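Local coordinates for competence/damage-inducible protein CinA (Agrobacterium tumefaciens, PDB 2A9S) that is of unknown function but belongs to the competence/damage-inducible CinA family, whose C-terminal domains act in some relatives as nicotinamide mononucleotide deamidases, at residues S4-P7 with G8-E12; G37-A40 with G41-E45; T157-E160 with M161-A164. All blocks are in the same frame, centred on the assembly; numbering follows the deposited sequence.

Interaction 1: residues S4-P7 with G8-E12; sequences SLFP and GDIEE
At the N-terminal cap of helix 8-24, P7 meets E11 and I10 while S4 reaches across to the carboxylate of E11. The carbonyl O of P7, the N-cap residue, accepts the N-H of E11 in a nearly straight bond, E11 N to P7 O 3.0 Å (168°), which closes the first turn. I10 packs against the approach to the helix with both branches. Its CD1 lies 3.9 Å from P7 CD, the isoleucine chain running alongside the proline ring and pointing the same way, and its CG2 lies 4.0 Å from F6 CB, approaching the phenyl ring obliquely. Here the N-terminal loop passes into helix 8-24, the first helix of the CinA-type domain. On the polar side, CG of E11 stands anti to the backbone N (chi1 -169°) and the chain beyond it is extended, carrying the carboxylate back over the arm. There E11 OE1 receives a weak hydrogen bond from S4 OG at 2.8 Å, and a water that accepts from F6 N at 3.2 Å gives a weak, long bond to the same oxygen. S4 and the water thus hold one oxygen weakly, while R15, a turn further on, holds E11 OE2 in a salt bridge. D9 pairs instead with R156 of helix 147-167. The F6 ring is buried against L152, and L5 of the second subunit also packs on it.

Interaction 2: residues G37-A40 with G41-E45; sequences GLIA and GALTE
This is a local, buried contact along one short helix, 38-43, which is the connecting helix of the beta-alpha-beta unit formed with parallel strands 28-32 and 53-59. G37, the N-cap residue, starts it: its positive phi (113°) would press a CB against the preceding carbonyl, and its own O accepts G41 N at 2.8 Å. The next two i to i+4 bonds run from L38 O to A42 N and from I39 O to L43 N, the latter nearly straight at 171°. In the first of these, at 2.8 Å between A42 N and L38 O, the donor stands above the carbonyl plane. At the N-terminal end, the carboxylate of E32 takes the N-H groups of I39 and A40. Side chains add little between the two halves themselves: I39 CG2 and L43 CD1 are 4.4 Å apart on one flank, where both also touch T30 of strand 28-32. T44 folds back on the C-terminal end, and its side chain is also bonded to R151 of the second subunit, while E45 forms a salt bridge with that same arginine. The chi1 of T44, 57°, sets OG1 between its backbone N and carbonyl carbon, facing the helix. T44 N donates to A40 O at 3.0 Å, and T44 OG1 stands 2.9 Å from A40 O and 3.2 Å from G41 O.

Interaction 3: residues T157-E160 with M161-A164; sequences TALE and MLIA
With CG beside its backbone N (chi1 -67°) and the next bond extended, M161 leads its chain back along the helix, and a bend at chi3 (65°) turns off the terminal methyl. In T157 the methyl CG2 lies opposite the backbone N, on the flank where this chain passes, while OG1 lies beside that N. The two side chains cross at an angle, T157 CG2 touching M161 SD at 4.0 Å. Closer still, M161 CG comes within 3.3 Å of T157 O, the carbonyl that also receives M161 N at 2.9 Å, so one oxygen meets both the backbone and the first part of the side chain. The hydroxyl of T157 is engaged elsewhere, bonded to Y142 OH and to A153 O. These residues lie on helix 147-167, which packs against the mixed beta sheet of the CinA-type domain: T157 and M161 rest on L126 of strand 123-130, and M161 also reaches T128 and H138. Regular i to i+4 bonds continue the turn, with L162 N to A158 O and A164 N to E160 O at 3.0 Å each, and I163 N to L159 O nearly straight (170°). Another side of the helix is apolar. L159 CD2 and L162 CD1 approach to 4.4 Å, a loose contact between leucines three residues apart. I163 lays its CG1 branch over the backbone behind it, CD1 standing 3.6 Å from L159 O, while the side chain as a whole packs against L13 and I17 of helix 8-24. The carboxylate of E160 extends to the exposed side of the helix.

From the N terminus, interaction 1 turns the arm into helix 8-24, interaction 2 spans helix 38-43 between two parallel strands, and interaction 3 lies near the end of the chain on helix 147-167. Each joins adjoining segments, so none closes a long loop; they run in series without nesting or crossing. In space they meet. The F6 ring of interaction 1 lies against A42 and E45 of interaction 2, F6 CE2 to A42 CA being 3.5 Å. I39 of interaction 2 touches A158 of interaction 3, and L43 touches L159, which also reaches I10. Interactions 1 and 2 both touch the second subunit, whereas interaction 3 faces the chain's own sheet and helices.

Interaction 1: residues S4-P7 with G8-E12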
loop_
_atom_site.group_PDB
_atom_site.type_symbol
_atom_site.label_atom_id
_atom_site.label_comp_id
_atom_site.label_asym_id
_atom_site.label_seq_id
_atom_site.Cartn_x
_atom_site.Cartn_y
_atom_site.Cartn_z
ATOM N N SER A 4 -1.811 19.248 -1.732
ATOM C CA SER A 4 -2.031 18.351 -0.596
ATOM C C SER A 4 -2.991 17.226 -1.014
ATOM O O SER A 4 -3.882 17.445 -1.860
ATOM C CB SER A 4 -2.604 19.135 0.576
ATOM O OG SER A 4 -1.978 18.754 1.794
ATOM N N LEU A 5 -2.782 16.024 -0.477
ATOM C CA LEU A 5 -3.727 14.920 -0.691
ATOM C C LEU A 5 -4.361 14.567 0.646
ATOM O O LEU A 5 -5.578 14.488 0.744
ATOM C CB LEU A 5 -3.056 13.686 -1.358
ATOM C CG LEU A 5 -3.912 12.427 -1.566
ATOM C CD1 LEU A 5 -5.104 12.651 -2.519
ATOM C CD2 LEU A 5 -3.088 11.220 -2.052
ATOM N N PHE A 6 -3.537 14.358 1.670
ATOM C CA PHE A 6 -4.034 14.022 3.016
ATOM C C PHE A 6 -4.313 15.260 3.863
ATOM O O PHE A 6 -3.756 16.322 3.581
ATOM C CB PHE A 6 -3.027 13.133 3.766
ATOM C CG PHE A 6 -2.904 11.746 3.176
ATOM C CD1 PHE A 6 -3.718 10.718 3.642
ATOM C CD2 PHE A 6 -2.013 11.489 2.125
ATOM C CE1 PHE A 6 -3.616 9.433 3.061
ATOM C CE2 PHE A 6 -1.879 10.215 1.572
ATOM C CZ PHE A 6 -2.696 9.194 2.053
ATOM N N PRO A 7 -5.135 15.113 4.921
ATOM C CA PRO A 7 -5.311 16.200 5.902
ATOM C C PRO A 7 -3.968 16.728 6.432
ATOM O O PRO A 7 -3.045 15.950 6.698
ATOM C CB PRO A 7 -6.084 15.539 7.024
ATOM C CG PRO A 7 -6.873 14.451 6.346
ATOM C CD PRO A 7 -5.953 13.932 5.269
ATOM N N GLY A 8 -3.885 18.045 6.605
ATOM C CA GLY A 8 -2.668 18.726 7.032
ATOM C C GLY A 8 -1.935 18.122 8.218
ATOM O O GLY A 8 -0.691 18.029 8.200
ATOM N N ASP A 9 -2.691 17.710 9.240
ATOM C CA ASP A 9 -2.065 17.144 10.403
ATOM C C ASP A 9 -1.437 15.758 10.116
ATOM O O ASP A 9 -0.372 15.460 10.664
ATOM C CB ASP A 9 -2.990 17.166 11.626
ATOM C CG ASP A 9 -4.004 16.039 11.630
ATOM O OD1 ASP A 9 -4.800 15.904 10.661
ATOM O OD2 ASP A 9 -4.010 15.298 12.633
ATOM N N ILE A 10 -2.080 14.950 9.251
ATOM C CA ILE A 10 -1.525 13.656 8.815
ATOM C C ILE A 10 -0.237 13.859 8.021
ATOM O O ILE A 10 0.788 13.204 8.310
ATOM C CB ILE A 10 -2.539 12.822 8.018
ATOM C CG1 ILE A 10 -3.685 12.347 8.960
ATOM C CG2 ILE A 10 -1.842 11.661 7.270
ATOM C CD1 ILE A 10 -4.826 11.603 8.219
ATOM N N GLU A 11 -0.274 14.785 7.056
ATOM C CA GLU A 11 0.938 15.180 6.352
ATOM C C GLU A 11 2.057 15.684 7.303
ATOM O O GLU A 11 3.238 15.287 7.143
ATOM C CB GLU A 11 0.624 16.224 5.314
ATOM C CG GLU A 11 1.762 16.466 4.405
ATOM C CD GLU A 11 1.537 17.682 3.560
ATOM O OE1 GLU A 11 0.359 17.933 3.193
ATOM O OE2 GLU A 11 2.538 18.378 3.265
ATOM N N GLU A 12 1.687 16.510 8.295
ATOM C CA GLU A 12 2.632 16.958 9.356
ATOM C C GLU A 12 3.269 15.758 10.066
ATOM O O GLU A 12 4.505 15.717 10.283
ATOM C CB GLU A 12 1.921 17.873 10.392
ATOM C CG GLU A 12 2.853 18.595 11.397
ATOM C CD GLU A 12 2.161 19.487 12.498
ATOM O OE1 GLU A 12 0.987 19.228 12.950
ATOM O OE2 GLU A 12 2.841 20.454 12.961
HETATM O O HOH W 1 -0.397 14.768 1.991
#

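Interaction 2: residues G37-A40 with G41-E45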
loop_
_atom_site.group_PDB
_atom_site.type_symbol
_atom_site.label_atom_id
_atom_site.label_comp_id
_atom_site.label_asym_id
_atom_site.label_seq_id
_atom_site.Cartn_x
_atom_site.Cartn_y
_atom_site.Cartn_z
ATOM N N GLY A 37 -3.339 0.627 2.097
ATOM C CA GLY A 37 -2.135 1.216 1.509
ATOM C C GLY A 37 -1.959 2.701 1.818
ATOM O O GLY A 37 -0.918 3.271 1.479
ATOM N N LEU A 38 -2.972 3.339 2.422
ATOM C CA LEU A 38 -2.911 4.777 2.708
ATOM C C LEU A 38 -1.874 5.152 3.762
ATOM O O LEU A 38 -1.469 6.306 3.800
ATOM C CB LEU A 38 -4.267 5.343 3.131
ATOM C CG LEU A 38 -5.373 5.215 2.083
ATOM C CD1 LEU A 38 -6.706 5.816 2.616
ATOM C CD2 LEU A 38 -4.919 5.893 0.773
ATOM N N ILE A 39 -1.449 4.198 4.605
ATOM C CA ILE A 39 -0.402 4.557 5.576
ATOM C C ILE A 39 0.926 4.748 4.828
ATOM O O ILE A 39 1.590 5.798 4.986
ATOM C CB ILE A 39 -0.238 3.526 6.737
ATOM C CG1 ILE A 39 -1.544 3.373 7.541
ATOM C CG2 ILE A 39 0.942 3.978 7.650
ATOM C CD1 ILE A 39 -1.445 2.335 8.616
ATOM N N ALA A 40 1.325 3.731 4.038
ATOM C CA ALA A 40 2.485 3.887 3.141
ATOM C C ALA A 40 2.268 5.099 2.223
ATOM O O ALA A 40 3.222 5.842 1.970
ATOM C CB ALA A 40 2.735 2.621 2.335
ATOM N N GLY A 41 1.027 5.294 1.751
ATOM C CA GLY A 41 0.687 6.418 0.865
ATOM C C GLY A 41 1.019 7.760 1.531
ATOM O O GLY A 41 1.690 8.623 0.957
ATOM N N ALA A 42 0.564 7.916 2.766
ATOM C CA ALA A 42 0.821 9.128 3.528
ATOM C C ALA A 42 2.316 9.369 3.762
ATOM O O ALA A 42 2.795 10.462 3.539
ATOM C CB ALA A 42 0.032 9.142 4.830
ATOM N N LEU A 43 3.050 8.349 4.180
ATOM C CA LEU A 43 4.499 8.495 4.386
ATOM C C LEU A 43 5.237 8.896 3.104
ATOM O O LEU A 43 6.188 9.704 3.140
ATOM C CB LEU A 43 5.086 7.200 4.918
ATOM C CG LEU A 43 4.709 6.943 6.383
ATOM C CD1 LEU A 43 4.916 5.464 6.657
ATOM C CD2 LEU A 43 5.576 7.790 7.347
ATOM N N THR A 44 4.777 8.361 1.965
ATOM C CA THR A 44 5.515 8.573 0.724
ATOM C C THR A 44 5.048 9.854 0.014
ATOM O O THR A 44 5.545 10.191 -1.057
ATOM C CB THR A 44 5.462 7.363 -0.196
ATOM O OG1 THR A 44 4.109 7.041 -0.482
ATOM C CG2 THR A 44 6.105 6.123 0.466
ATOM N N GLU A 45 4.119 10.595 0.621
ATOM C CA GLU A 45 3.845 11.976 0.168
ATOM C C GLU A 45 5.050 12.929 0.418
ATOM O O GLU A 45 5.194 13.961 -0.247
ATOM C CB GLU A 45 2.581 12.516 0.849
ATOM C CG GLU A 45 1.293 11.998 0.191
ATOM C CD GLU A 45 1.107 12.571 -1.230
ATOM O OE1 GLU A 45 0.816 13.805 -1.385
ATOM O OE2 GLU A 45 1.222 11.776 -2.180
#

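Interaction 3: residues T157-E160 with M161-A164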
loop_
_atom_site.group_PDB
_atom_site.type_symbol
_atom_site.label_atom_id
_atom_site.label_comp_id
_atom_site.label_asym_id
_atom_site.label_seq_id
_atom_site.Cartn_x
_atom_site.Cartn_y
_atom_site.Cartn_z
ATOM N N THR A 157 -3.559 7.723 13.682
ATOM C CA THR A 157 -3.116 6.994 14.876
ATOM C C THR A 157 -1.861 6.159 14.588
ATOM O O THR A 157 -0.964 6.099 15.429
ATOM C CB THR A 157 -4.245 6.105 15.423
ATOM O OG1 THR A 157 -5.431 6.903 15.612
ATOM C CG2 THR A 157 -3.822 5.430 16.745
ATOM N N ALA A 158 -1.816 5.511 13.416
ATOM C CA ALA A 158 -0.668 4.701 12.985
ATOM C C ALA A 158 0.622 5.541 13.009
ATOM O O ALA A 158 1.674 5.108 13.537
ATOM C CB ALA A 158 -0.934 4.168 11.590
ATOM N N LEU A 159 0.527 6.757 12.471
ATOM C CA LEU A 159 1.689 7.658 12.413
ATOM C C LEU A 159 2.101 8.137 13.806
ATOM O O LEU A 159 3.298 8.149 14.123
ATOM C CB LEU A 159 1.428 8.825 11.446
ATOM C CG LEU A 159 1.148 8.389 9.977
ATOM C CD1 LEU A 159 0.997 9.635 9.127
ATOM C CD2 LEU A 159 2.223 7.443 9.370
ATOM N N GLU A 160 1.115 8.467 14.642
ATOM C CA GLU A 160 1.347 8.805 16.060
ATOM C C GLU A 160 2.120 7.712 16.787
ATOM O O GLU A 160 3.094 7.991 17.512
ATOM C CB GLU A 160 0.013 9.084 16.771
ATOM C CG GLU A 160 -0.624 10.393 16.292
ATOM C CD GLU A 160 -2.056 10.576 16.807
ATOM O OE1 GLU A 160 -2.640 9.605 17.355
ATOM O OE2 GLU A 160 -2.591 11.698 16.669
ATOM N N MET A 161 1.725 6.463 16.556
ATOM C CA MET A 161 2.377 5.314 17.167
ATOM C C MET A 161 3.808 5.071 16.698
ATOM O O MET A 161 4.667 4.708 17.522
ATOM C CB MET A 161 1.536 4.051 16.983
ATOM C CG MET A 161 0.221 4.095 17.752
ATOM S SD MET A 161 -0.872 2.727 17.312
ATOM C CE MET A 161 0.058 1.295 17.888
ATOM N N LEU A 162 4.079 5.231 15.400
ATOM C CA LEU A 162 5.462 5.150 14.902
ATOM C C LEU A 162 6.356 6.161 15.631
ATOM O O LEU A 162 7.476 5.827 16.073
ATOM C CB LEU A 162 5.523 5.383 13.393
ATOM C CG LEU A 162 5.137 4.172 12.555
ATOM C CD1 LEU A 162 5.094 4.589 11.043
ATOM C CD2 LEU A 162 6.126 3.043 12.790
ATOM N N ILE A 163 5.870 7.390 15.753
ATOM C CA ILE A 163 6.609 8.420 16.494
ATOM C C ILE A 163 6.858 7.981 17.931
ATOM O O ILE A 163 7.995 8.063 18.411
ATOM C CB ILE A 163 5.906 9.787 16.446
ATOM C CG1 ILE A 163 5.910 10.301 15.011
ATOM C CG2 ILE A 163 6.598 10.810 17.421
ATOM C CD1 ILE A 163 4.834 11.356 14.677
ATOM N N ALA A 164 5.818 7.474 18.601
ATOM C CA ALA A 164 5.931 7.036 19.995
ATOM C C ALA A 164 6.904 5.875 20.169
ATOM O O ALA A 164 7.702 5.857 21.132
ATOM C CB ALA A 164 4.563 6.669 20.553
#